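Local coordinates for protein CrataBL (Crataeva tapia, PDB 4IHZ) that binds glucose and N-acetylglucosamine as a haemagglutinating lectin and inhibits factor Xa and, more weakly, trypsin, at residues 34-39 and 76-81. Sequence-based numbering, arbitrary orientation.
Sequences PLDLIT and DLWFCP
The carboxylate of Asp36 reaches to the indole of Trp78 and the sulfur of Cys80, joining the 34-39 segment to the loop between strands 69-72 and 87-91 of this beta-trefoil, probably of the Kunitz-type inhibitor family. No hydrogen bond links residues 34-39 to 76-81; the contact is van der Waals packing around one buried acidic group, it buries just 87 Å², both sides summed, and the nearest CA atoms, those of Asp36 and Cys80, remain 8.5 Å apart.

Two neighbours in residues 76-81 receive the carboxylate. Asp36 OD2 approaches the benzo part of the Trp78 indole obliquely, 4.0 Å from its CZ2, with the carboxylate turned almost perpendicular to the ring plane (83°). Trp78 reaches this position because its CG is anti to the backbone N (chi1 -162°), which brings the six-membered ring to the aspartate while the chain itself stays farther off. Beside it, Cys80 SG lies 4.2 Å from Asp36 CG and is tied by a disulfide to Cys33, the residue just before Pro34, so a covalent link runs next to the packing.

The polar groups are satisfied by other parts of the fold. Asp36 OD1 accepts a hydrogen bond from the backbone N of Asn23 in helix 22-26, and OD2 is hydrogen-bonded to Thr101 OG1; together they fix the carboxylate at both oxygens. Trp78 also packs against Trp78 of the second subunit, placing the contact close to the dimer interface. Trp78 NE1 donates a hydrogen bond to the backbone O of Glu82, which anchors the indole at its nitrogen.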
# COMPACT_ATOMS: atom_id res chain seq x y z
N PRO A 34 2.74 10.65 -3.98
CA PRO A 34 2.77 11.41 -2.73
C PRO A 34 1.42 11.99 -2.34
O PRO A 34 1.23 12.29 -1.17
CB PRO A 34 3.78 12.53 -3.01
CG PRO A 34 4.02 12.51 -4.45
CD PRO A 34 3.63 11.20 -5.01
N LEU A 35 0.51 12.15 -3.31
CA LEU A 35 -0.79 12.77 -3.02
C LEU A 35 -1.87 12.23 -3.94
O LEU A 35 -2.33 12.92 -4.85
CB LEU A 35 -0.68 14.30 -3.14
CG LEU A 35 -1.80 15.00 -2.37
CD1 LEU A 35 -1.36 15.24 -0.94
CD2 LEU A 35 -2.11 16.33 -3.06
N ASP A 36 -2.29 11.01 -3.65
CA ASP A 36 -3.22 10.32 -4.53
C ASP A 36 -4.63 10.67 -4.05
O ASP A 36 -5.18 10.02 -3.17
CB ASP A 36 -2.96 8.81 -4.48
CG ASP A 36 -3.77 8.04 -5.52
OD1 ASP A 36 -3.86 8.49 -6.68
OD2 ASP A 36 -4.33 6.95 -5.16
N LEU A 37 -5.19 11.71 -4.66
CA LEU A 37 -6.49 12.24 -4.26
C LEU A 37 -7.62 11.29 -4.59
O LEU A 37 -7.46 10.40 -5.43
CB LEU A 37 -6.74 13.57 -5.00
CG LEU A 37 -5.73 14.66 -4.71
CD1 LEU A 37 -6.04 15.75 -5.73
CD2 LEU A 37 -5.83 15.19 -3.28
N ILE A 38 -8.78 11.51 -3.97
CA ILE A 38 -9.97 10.76 -4.34
C ILE A 38 -10.82 11.77 -5.10
O ILE A 38 -11.31 12.75 -4.51
CB ILE A 38 -10.75 10.30 -3.06
CG1 ILE A 38 -9.90 9.38 -2.17
CG2 ILE A 38 -12.08 9.61 -3.46
CD1 ILE A 38 -9.41 8.13 -2.86
N THR A 39 -10.99 11.55 -6.40
CA THR A 39 -11.64 12.55 -7.25
C THR A 39 -12.95 12.05 -7.82
O THR A 39 -13.17 10.84 -7.96
CB THR A 39 -10.74 13.05 -8.39
OG1 THR A 39 -10.31 11.92 -9.16
CG2 THR A 39 -9.51 13.80 -7.80
N ASP A 76 -8.29 -4.50 -7.87
CA ASP A 76 -7.15 -5.37 -8.17
C ASP A 76 -6.06 -4.67 -8.92
O ASP A 76 -4.93 -5.10 -8.86
CB ASP A 76 -7.60 -6.61 -8.92
CG ASP A 76 -8.43 -7.52 -8.05
OD1 ASP A 76 -8.40 -7.38 -6.80
OD2 ASP A 76 -9.08 -8.40 -8.62
N LEU A 77 -6.38 -3.61 -9.66
CA LEU A 77 -5.37 -2.77 -10.30
C LEU A 77 -4.94 -1.71 -9.29
O LEU A 77 -5.76 -1.23 -8.50
CB LEU A 77 -5.95 -2.06 -11.53
CG LEU A 77 -6.24 -2.94 -12.73
CD1 LEU A 77 -6.93 -2.03 -13.77
CD2 LEU A 77 -4.92 -3.51 -13.22
N TRP A 78 -3.63 -1.45 -9.24
CA TRP A 78 -3.15 -0.35 -8.38
C TRP A 78 -1.82 0.11 -8.94
O TRP A 78 -0.89 -0.67 -9.06
CB TRP A 78 -2.96 -0.86 -6.94
CG TRP A 78 -2.89 0.25 -5.98
CD1 TRP A 78 -1.82 0.63 -5.22
CD2 TRP A 78 -3.95 1.14 -5.69
NE1 TRP A 78 -2.15 1.73 -4.47
CE2 TRP A 78 -3.46 2.07 -4.72
CE3 TRP A 78 -5.27 1.25 -6.12
CZ2 TRP A 78 -4.25 3.11 -4.19
CZ3 TRP A 78 -6.07 2.29 -5.59
CH2 TRP A 78 -5.55 3.19 -4.62
N PHE A 79 -1.72 1.40 -9.23
CA PHE A 79 -0.58 1.90 -9.98
C PHE A 79 0.41 2.65 -9.11
O PHE A 79 1.40 3.18 -9.63
CB PHE A 79 -1.08 2.80 -11.10
CG PHE A 79 -1.90 2.05 -12.11
CD1 PHE A 79 -1.26 1.26 -13.09
CD2 PHE A 79 -3.30 2.04 -12.03
CE1 PHE A 79 -2.00 0.52 -14.02
CE2 PHE A 79 -4.06 1.27 -12.96
CZ PHE A 79 -3.40 0.53 -13.96
N CYS A 80 0.17 2.64 -7.81
CA CYS A 80 1.06 3.33 -6.86
C CYS A 80 1.81 2.28 -6.07
O CYS A 80 1.31 1.18 -5.84
CB CYS A 80 0.21 4.16 -5.86
SG CYS A 80 -0.62 5.54 -6.66
N PRO A 81 3.01 2.62 -5.59
CA PRO A 81 3.66 1.70 -4.66
C PRO A 81 3.03 1.72 -3.28
O PRO A 81 3.12 0.74 -2.57
CB PRO A 81 5.09 2.25 -4.54
CG PRO A 81 5.22 3.37 -5.50
CD PRO A 81 3.88 3.73 -6.04